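Local coordinates for metallophosphoesterase TT1561-like domain-containing protein (Aquifex aeolicus, PDB 2YVT), which is of uncharacterised function but belongs to the calcineurin-like metallophosphoesterase superfamily, whose members typically use metal ions to hydrolyse phosphoester bonds, at residues N41-E46 with H72-T77; E46-E51 with E150-K155. All coordinates share one frame; numbering follows the deposited sequence.

Contact 1. Residues N41-E46 with H72-T77; sequences NILKNE and HYIIET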
ATOM      1  N   ASN A  41       0.535  -6.107   0.804  1.00  8.55           N
ATOM      2  CA  ASN A  41       0.752  -6.937  -0.365  1.00  8.42           C
ATOM      3  C   ASN A  41      -0.512  -7.398  -1.057  1.00  7.90           C
ATOM      4  O   ASN A  41      -1.458  -7.856  -0.405  1.00  9.30           O
ATOM      5  CB  ASN A  41       1.547  -8.162   0.062  1.00  9.02           C
ATOM      6  CG  ASN A  41       2.862  -7.775   0.682  1.00 10.47           C
ATOM      7  OD1 ASN A  41       3.107  -7.958   1.903  1.00 14.35           O
ATOM      8  ND2 ASN A  41       3.698  -7.174  -0.127  1.00  8.12           N
ATOM      9  N   ILE A  42      -0.511  -7.276  -2.381  1.00  8.75           N
ATOM     10  CA  ILE A  42      -1.573  -7.846  -3.209  1.00  8.87           C
ATOM     11  C   ILE A  42      -1.326  -9.343  -3.386  1.00  9.13           C
ATOM     12  O   ILE A  42      -2.226 -10.159  -3.180  1.00 10.63           O
ATOM     13  CB  ILE A  42      -1.672  -7.148  -4.579  1.00  9.22           C
ATOM     14  CG1 ILE A  42      -2.050  -5.677  -4.383  1.00 12.09           C
ATOM     15  CG2 ILE A  42      -2.695  -7.863  -5.472  1.00 10.82           C
ATOM     16  CD1 ILE A  42      -1.627  -4.764  -5.497  1.00 15.57           C
ATOM     17  N   LEU A  43      -0.093  -9.679  -3.751  1.00  9.69           N
ATOM     18  CA  LEU A  43       0.329 -11.068  -3.966  1.00  9.62           C
ATOM     19  C   LEU A  43       0.971 -11.700  -2.742  1.00 11.02           C
ATOM     20  O   LEU A  43       1.452 -11.007  -1.843  1.00 12.63           O
ATOM     21  CB  LEU A  43       1.359 -11.121  -5.093  1.00 10.30           C
ATOM     22  CG  LEU A  43       0.921 -10.594  -6.456  1.00 10.54           C
ATOM     23  CD1 LEU A  43       2.077 -10.696  -7.440  1.00 12.41           C
ATOM     24  CD2 LEU A  43      -0.311 -11.348  -6.967  1.00 13.40           C
ATOM     25  N   LYS A  44       0.974 -13.030  -2.724  1.00 11.64           N
ATOM     26  CA  LYS A  44       1.814 -13.775  -1.799  1.00 12.85           C
ATOM     27  C   LYS A  44       3.240 -13.816  -2.363  1.00 12.69           C
ATOM     28  O   LYS A  44       4.163 -13.277  -1.751  1.00 13.38           O
ATOM     29  CB  LYS A  44       1.267 -15.180  -1.584  1.00 15.63           C
ATOM     30  CG  LYS A  44      -0.117 -15.234  -0.967  1.00 19.83           C
ATOM     31  CD  LYS A  44      -0.299 -16.583  -0.279  1.00 23.04           C
ATOM     32  CE  LYS A  44      -1.536 -17.292  -0.744  1.00 25.45           C
ATOM     33  NZ  LYS A  44      -1.550 -18.677  -0.181  1.00 26.21           N
ATOM     34  N   ASN A  45       3.403 -14.449  -3.530  1.00 12.95           N
ATOM     35  CA  ASN A  45       4.645 -14.400  -4.312  1.00 12.62           C
ATOM     36  C   ASN A  45       5.856 -14.879  -3.512  1.00 13.81           C
ATOM     37  O   ASN A  45       6.934 -14.277  -3.557  1.00 13.75           O
ATOM     38  CB  ASN A  45       4.867 -12.969  -4.840  1.00 12.68           C
ATOM     39  CG  ASN A  45       5.524 -12.926  -6.217  1.00 12.19           C
ATOM     40  OD1 ASN A  45       5.754 -13.955  -6.864  1.00 13.18           O
ATOM     41  ND2 ASN A  45       5.804 -11.709  -6.684  1.00 11.96           N
ATOM     42  N   GLU A  46       5.670 -15.976  -2.778  1.00 15.12           N
ATOM     43  CA  GLU A  46       6.663 -16.441  -1.811  1.00 18.83           C
ATOM     44  C   GLU A  46       7.959 -16.927  -2.452  1.00 15.95           C
ATOM     45  O   GLU A  46       9.046 -16.690  -1.917  1.00 16.04           O
ATOM     46  CB  GLU A  46       6.061 -17.549  -0.948  1.00 20.48           C
ATOM     47  CG  GLU A  46       4.935 -17.075  -0.045  1.00 24.95           C
ATOM     48  CD  GLU A  46       4.389 -18.177   0.846  1.00 25.24           C
ATOM     49  OE1 GLU A  46       5.199 -18.970   1.386  1.00 29.47           O
ATOM     50  OE2 GLU A  46       3.146 -18.245   1.007  1.00 29.79           O
ATOM     51  N   HIS A  72       3.552 -16.443 -15.161  1.00 14.85           N
ATOM     52  CA  HIS A  72       2.171 -16.743 -15.516  1.00 15.48           C
ATOM     53  C   HIS A  72       1.230 -16.571 -14.315  1.00 15.11           C
ATOM     54  O   HIS A  72       0.178 -15.923 -14.438  1.00 14.33           O
ATOM     55  CB  HIS A  72       2.035 -18.141 -16.128  1.00 18.39           C
ATOM     56  CG  HIS A  72       0.652 -18.437 -16.621  1.00 21.98           C
ATOM     57  ND1 HIS A  72      -0.294 -19.064 -15.842  1.00 24.37           N
ATOM     58  CD2 HIS A  72       0.044 -18.156 -17.798  1.00 23.94           C
ATOM     59  CE1 HIS A  72      -1.421 -19.175 -16.523  1.00 25.00           C
ATOM     60  NE2 HIS A  72      -1.243 -18.630 -17.712  1.00 25.68           N
ATOM     61  N   TYR A  73       1.628 -17.129 -13.167  1.00 13.58           N
ATOM     62  CA  TYR A  73       0.877 -16.987 -11.903  1.00 14.30           C
ATOM     63  C   TYR A  73       0.741 -15.519 -11.486  1.00 13.52           C
ATOM     64  O   TYR A  73      -0.351 -15.065 -11.128  1.00 13.50           O
ATOM     65  CB  TYR A  73       1.523 -17.819 -10.774  1.00 16.02           C
ATOM     66  CG  TYR A  73       1.509 -17.157  -9.397  1.00 16.39           C
ATOM     67  CD1 TYR A  73       0.337 -17.092  -8.638  1.00 15.87           C
ATOM     68  CD2 TYR A  73       2.676 -16.602  -8.856  1.00 16.64           C
ATOM     69  CE1 TYR A  73       0.320 -16.482  -7.380  1.00 17.10           C
ATOM     70  CE2 TYR A  73       2.675 -15.982  -7.590  1.00 16.61           C
ATOM     71  CZ  TYR A  73       1.494 -15.931  -6.865  1.00 17.00           C
ATOM     72  OH  TYR A  73       1.480 -15.337  -5.619  1.00 17.87           O
ATOM     73  N   ILE A  74       1.846 -14.779 -11.546  1.00 12.38           N
ATOM     74  CA  ILE A  74       1.846 -13.371 -11.113  1.00 12.23           C
ATOM     75  C   ILE A  74       0.884 -12.553 -11.974  1.00 11.68           C
ATOM     76  O   ILE A  74       0.046 -11.805 -11.462  1.00 11.85           O
ATOM     77  CB  ILE A  74       3.276 -12.763 -11.161  1.00 11.65           C
ATOM     78  CG1 ILE A  74       4.175 -13.410 -10.106  1.00 12.15           C
ATOM     79  CG2 ILE A  74       3.243 -11.232 -10.997  1.00 12.39           C
ATOM     80  CD1 ILE A  74       5.651 -13.143 -10.331  1.00 12.11           C
ATOM     81  N   ILE A  75       0.988 -12.722 -13.288  1.00 12.02           N
ATOM     82  CA  ILE A  75       0.129 -11.992 -14.222  1.00 12.69           C
ATOM     83  C   ILE A  75      -1.355 -12.337 -14.060  1.00 12.96           C
ATOM     84  O   ILE A  75      -2.210 -11.446 -13.999  1.00 12.70           O
ATOM     85  CB  ILE A  75       0.580 -12.225 -15.685  1.00 13.06           C
ATOM     86  CG1 ILE A  75       1.964 -11.603 -15.899  1.00 14.29           C
ATOM     87  CG2 ILE A  75      -0.445 -11.639 -16.648  1.00 14.33           C
ATOM     88  CD1 ILE A  75       2.712 -12.146 -17.109  1.00 15.00           C
ATOM     89  N   GLU A  76      -1.662 -13.627 -13.998  1.00 13.38           N
ATOM     90  CA  GLU A  76      -3.043 -14.084 -13.864  1.00 16.55           C
ATOM     91  C   GLU A  76      -3.658 -13.557 -12.565  1.00 13.40           C
ATOM     92  O   GLU A  76      -4.812 -13.111 -12.534  1.00 13.92           O
ATOM     93  CB  GLU A  76      -3.071 -15.617 -13.887  1.00 17.78           C
ATOM     94  CG  GLU A  76      -4.453 -16.251 -13.953  1.00 22.71           C
ATOM     95  CD  GLU A  76      -4.399 -17.762 -14.198  1.00 22.57           C
ATOM     96  OE1 GLU A  76      -3.342 -18.381 -13.954  1.00 26.40           O
ATOM     97  OE2 GLU A  76      -5.420 -18.331 -14.642  1.00 28.13           O
ATOM     98  N   THR A  77      -2.874 -13.604 -11.490  1.00 12.21           N
ATOM     99  CA  THR A  77      -3.375 -13.211 -10.178  1.00 11.01           C
ATOM    100  C   THR A  77      -3.559 -11.694 -10.103  1.00 10.03           C
ATOM    101  O   THR A  77      -4.564 -11.214  -9.585  1.00 11.34           O
ATOM    102  CB  THR A  77      -2.455 -13.722  -9.061  1.00 11.91           C
ATOM    103  OG1 THR A  77      -2.273 -15.132  -9.223  1.00 13.20           O
ATOM    104  CG2 THR A  77      -3.056 -13.451  -7.678  1.00 13.11           C
TER
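The loop that follows strand 35-39 in this calcineurin-like fold lays Leu43 and Asn45 on Tyr73, Ile74 and Thr77 of helix 65-86. The backbone N of Asn45 donates to Tyr73 OH over 3.0 Å, with a bent N-H...O angle of 143°. Glu16 OE2 is a second partner of that hydroxyl and also takes the N-H of Lys44. The Asn45 backbone is in the left-handed helical region, which asparagine tolerates well just before helix 46-57. Rather than capping that helix, the Asn45 side chain crosses that of Ile74 at about a right angle: Asn45 OD1 is 3.6 Å from Ile74 CD1, while ND2 bonds to Asn99 O. Leu43 forks over the helix, CD1 meeting Ile74 CG2 at 3.8 Å and CD2 meeting Thr77 CG2 at 3.5 Å. Thr77 can offer a methyl because OG1 sits beside its own backbone N (chi1 -53°) and bonds to Tyr73 O. A phenylalanine in place of Tyr73 would probably leave the Asn45 N-H and the Glu16 carboxylate without their shared hydroxyl. One phenolic oxygen thus links two loops to the helix, beside a patch where Leu43 packs on Ile74 and Thr77.

Contact 2. Residues E46-E51 with E150-K155; sequences EALEKE and EDFVLK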
ATOM      1  N   GLU A  46       5.670 -15.976  -2.778  1.00 15.12           N
ATOM      2  CA  GLU A  46       6.663 -16.441  -1.811  1.00 18.83           C
ATOM      3  C   GLU A  46       7.959 -16.927  -2.452  1.00 15.95           C
ATOM      4  O   GLU A  46       9.046 -16.690  -1.917  1.00 16.04           O
ATOM      5  CB  GLU A  46       6.061 -17.549  -0.948  1.00 20.48           C
ATOM      6  CG  GLU A  46       4.935 -17.075  -0.045  1.00 24.95           C
ATOM      7  CD  GLU A  46       4.389 -18.177   0.846  1.00 25.24           C
ATOM      8  OE1 GLU A  46       5.199 -18.970   1.386  1.00 29.47           O
ATOM      9  OE2 GLU A  46       3.146 -18.245   1.007  1.00 29.79           O
ATOM     10  N   ALA A  47       7.841 -17.602  -3.594  1.00 13.98           N
ATOM     11  CA  ALA A  47       9.001 -18.189  -4.254  1.00 13.99           C
ATOM     12  C   ALA A  47      10.000 -17.120  -4.674  1.00 13.26           C
ATOM     13  O   ALA A  47      11.209 -17.282  -4.498  1.00 13.39           O
ATOM     14  CB  ALA A  47       8.574 -19.021  -5.443  1.00 14.83           C
ATOM     15  N   LEU A  48       9.502 -16.010  -5.216  1.00 12.59           N
ATOM     16  CA  LEU A  48      10.417 -14.955  -5.644  1.00 10.97           C
ATOM     17  C   LEU A  48      11.172 -14.376  -4.456  1.00 11.35           C
ATOM     18  O   LEU A  48      12.383 -14.157  -4.528  1.00 11.90           O
ATOM     19  CB  LEU A  48       9.676 -13.846  -6.405  1.00 10.91           C
ATOM     20  CG  LEU A  48       9.643 -13.967  -7.931  1.00 11.64           C
ATOM     21  CD1 LEU A  48       8.878 -15.210  -8.354  1.00 11.88           C
ATOM     22  CD2 LEU A  48       9.014 -12.720  -8.540  1.00 11.56           C
ATOM     23  N   GLU A  49      10.452 -14.117  -3.363  1.00 12.15           N
ATOM     24  CA  GLU A  49      11.072 -13.518  -2.194  1.00 13.33           C
ATOM     25  C   GLU A  49      12.118 -14.452  -1.605  1.00 13.04           C
ATOM     26  O   GLU A  49      13.215 -14.013  -1.268  1.00 13.42           O
ATOM     27  CB  GLU A  49      10.036 -13.160  -1.132  1.00 15.38           C
ATOM     28  CG  GLU A  49      10.662 -12.540   0.093  1.00 18.54           C
ATOM     29  CD  GLU A  49       9.650 -11.897   1.004  1.00 20.89           C
ATOM     30  OE1 GLU A  49       8.512 -12.411   1.120  1.00 21.50           O
ATOM     31  OE2 GLU A  49      10.006 -10.869   1.611  1.00 24.57           O
ATOM     32  N   LYS A  50      11.779 -15.734  -1.506  1.00 12.86           N
ATOM     33  CA  LYS A  50      12.706 -16.710  -0.939  1.00 14.04           C
ATOM     34  C   LYS A  50      13.976 -16.830  -1.771  1.00 13.38           C
ATOM     35  O   LYS A  50      15.067 -16.895  -1.211  1.00 13.90           O
ATOM     36  CB  LYS A  50      12.049 -18.082  -0.782  1.00 16.24           C
ATOM     37  CG  LYS A  50      11.063 -18.177   0.376  1.00 18.34           C
ATOM     38  CD  LYS A  50      10.523 -19.594   0.509  1.00 21.82           C
ATOM     39  CE  LYS A  50       9.397 -19.668   1.527  1.00 24.21           C
ATOM     40  NZ  LYS A  50       9.902 -19.601   2.927  1.00 26.47           N
ATOM     41  N   GLU A  51      13.844 -16.833  -3.099  1.00 13.67           N
ATOM     42  CA  GLU A  51      15.035 -16.920  -3.951  1.00 13.08           C
ATOM     43  C   GLU A  51      15.940 -15.708  -3.751  1.00 13.11           C
ATOM     44  O   GLU A  51      17.158 -15.846  -3.622  1.00 13.14           O
ATOM     45  CB  GLU A  51      14.683 -17.109  -5.430  1.00 13.37           C
ATOM     46  CG  GLU A  51      15.861 -16.869  -6.390  1.00 13.81           C
ATOM     47  CD  GLU A  51      17.072 -17.779  -6.146  1.00 15.46           C
ATOM     48  OE1 GLU A  51      16.918 -18.891  -5.578  1.00 16.74           O
ATOM     49  OE2 GLU A  51      18.188 -17.372  -6.541  1.00 15.35           O
ATOM     50  N   GLU A 150      13.674  -4.366  -7.327  1.00  9.48           N
ATOM     51  CA  GLU A 150      12.350  -4.220  -7.922  1.00  9.51           C
ATOM     52  C   GLU A 150      11.865  -5.440  -8.687  1.00  9.57           C
ATOM     53  O   GLU A 150      10.748  -5.434  -9.182  1.00 10.71           O
ATOM     54  CB  GLU A 150      12.283  -2.990  -8.829  1.00  9.90           C
ATOM     55  CG  GLU A 150      12.553  -1.675  -8.123  1.00 11.20           C
ATOM     56  CD  GLU A 150      12.422  -0.485  -9.049  1.00 10.99           C
ATOM     57  OE1 GLU A 150      13.119  -0.440 -10.095  1.00 14.76           O
ATOM     58  OE2 GLU A 150      11.615   0.407  -8.736  1.00 11.93           O
ATOM     59  N   ASP A 151      12.700  -6.475  -8.796  1.00  9.42           N
ATOM     60  CA  ASP A 151      12.330  -7.648  -9.589  1.00 10.16           C
ATOM     61  C   ASP A 151      11.795  -8.825  -8.763  1.00  9.70           C
ATOM     62  O   ASP A 151      10.724  -9.337  -9.051  1.00 10.92           O
ATOM     63  CB  ASP A 151      13.502  -8.089 -10.475  1.00 11.66           C
ATOM     64  CG  ASP A 151      13.832  -7.071 -11.557  1.00 14.40           C
ATOM     65  OD1 ASP A 151      13.073  -6.102 -11.733  1.00 16.46           O
ATOM     66  OD2 ASP A 151      14.859  -7.238 -12.240  1.00 17.00           O
ATOM     67  N   PHE A 152      12.551  -9.269  -7.764  1.00  9.53           N
ATOM     68  CA  PHE A 152      12.117 -10.401  -6.942  1.00  9.60           C
ATOM     69  C   PHE A 152      11.178  -9.943  -5.846  1.00  9.99           C
ATOM     70  O   PHE A 152      10.306 -10.694  -5.413  1.00 11.16           O
ATOM     71  CB  PHE A 152      13.317 -11.102  -6.315  1.00 10.46           C
ATOM     72  CG  PHE A 152      14.162 -11.839  -7.305  1.00 10.96           C
ATOM     73  CD1 PHE A 152      13.969 -13.204  -7.519  1.00 10.67           C
ATOM     74  CD2 PHE A 152      15.158 -11.174  -8.019  1.00 11.72           C
ATOM     75  CE1 PHE A 152      14.752 -13.890  -8.450  1.00 11.87           C
ATOM     76  CE2 PHE A 152      15.948 -11.854  -8.950  1.00 11.86           C
ATOM     77  CZ  PHE A 152      15.745 -13.214  -9.161  1.00 11.59           C
ATOM     78  N   VAL A 153      11.392  -8.704  -5.405  1.00  9.87           N
ATOM     79  CA  VAL A 153      10.612  -8.049  -4.355  1.00  9.97           C
ATOM     80  C   VAL A 153      10.704  -6.555  -4.636  1.00  9.00           C
ATOM     81  O   VAL A 153      11.517  -6.135  -5.466  1.00  9.73           O
ATOM     82  CB  VAL A 153      11.167  -8.329  -2.918  1.00 10.27           C
ATOM     83  CG1 VAL A 153      10.811  -9.741  -2.446  1.00 12.70           C
ATOM     84  CG2 VAL A 153      12.675  -8.060  -2.824  1.00 10.70           C
ATOM     85  N   LEU A 154       9.890  -5.753  -3.950  1.00  7.90           N
ATOM     86  CA  LEU A 154      10.029  -4.298  -4.002  1.00  8.02           C
ATOM     87  C   LEU A 154      10.628  -3.800  -2.694  1.00  8.16           C
ATOM     88  O   LEU A 154       9.975  -3.833  -1.649  1.00  9.29           O
ATOM     89  CB  LEU A 154       8.680  -3.604  -4.227  1.00  7.59           C
ATOM     90  CG  LEU A 154       7.833  -3.961  -5.439  1.00  7.28           C
ATOM     91  CD1 LEU A 154       6.713  -2.922  -5.562  1.00  8.53           C
ATOM     92  CD2 LEU A 154       8.705  -4.004  -6.685  1.00  9.27           C
ATOM     93  N   LYS A 155      11.878  -3.357  -2.762  1.00  8.30           N
ATOM     94  CA  LYS A 155      12.573  -2.756  -1.619  1.00  8.85           C
ATOM     95  C   LYS A 155      13.272  -1.484  -2.090  1.00  9.01           C
ATOM     96  O   LYS A 155      13.865  -1.459  -3.170  1.00  9.05           O
ATOM     97  CB  LYS A 155      13.618  -3.717  -1.033  1.00 10.15           C
ATOM     98  CG  LYS A 155      13.062  -5.015  -0.465  1.00 13.07           C
ATOM     99  CD  LYS A 155      14.149  -5.713   0.359  1.00 16.02           C
ATOM    100  CE  LYS A 155      13.645  -6.964   1.042  1.00 18.85           C
ATOM    101  NZ  LYS A 155      14.733  -7.625   1.821  1.00 20.64           N
TER
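Phe152 and Leu48 meet backbone to side chain in both directions, where the first turn of helix 46-57 comes up against the loop leading to strand 155-157. Their CA atoms are 5.0 Å apart, close enough for each residue to touch the other's carbonyl. From Phe152, CB lies 3.7 Å from Leu48 O, and chi1 of -70° sets CG beside the backbone N. The ring then turns an edge to Leu48 O, which lies near the ring plane, 3.5 Å from Phe152 CD1. One atom further out, Phe152 CE1 packs on Glu51 CG at 3.8 Å, the two side chains running side by side in the same direction. Beyond the segment, Pro62, Ile67 and Tyr52 also touch the Phe152 side chain.

In return, Leu48 CB comes to 3.4 Å from Phe152 O, and its CD2 approaches Asp151 O. Next to this pair, Glu49 and Val153 cross at about a right angle, with Val153 CG1 3.7 Å from Glu49 CB and almost as near to CG. Glutamate suits both helix positions because its methylenes pack here while its carboxylate works further away: Glu49 OE1 bonds to Asn99 ND2, and Glu51 OE2 forms a salt bridge with Arg60. Lys155 NZ is not in contact with Glu49, lying 5.7 Å from its OE2, and is instead paired with Glu53 and Glu147. On the loop side, Glu149 OE2 accepts from the N-H groups of both Asp151 and Phe152, which probably helps hold the backbone turn from which the ring projects.

No hydrogen bond joins the two segments. The interface relies on apolar groups and on C-H atoms facing carbonyl oxygens, while the carboxylates of Glu49 and Glu51 find polar partners around it.

From the N terminus, the chain leaves strand 35-39 of the first sheet through the loop of contact 1, enters helix 46-57, whose first turn serves contact 2, and turns back along helix 65-86. Contact 1 closes this mostly helical excursion of 25 residues. Contact 2 closes a much longer loop of 98 residues, bringing the approach to strand 155-157 of the second sheet onto helix 46-57. The two contacts thus tie parts leading from one sheet and into the other to the helical pair. The segments alternate, so the two closures cross, and they share Glu46. Their centres are 11 Å apart, and they touch where Ile74 CD1 packs on Leu48 CD2 at 3.8 Å. Asn99 has a bond in each.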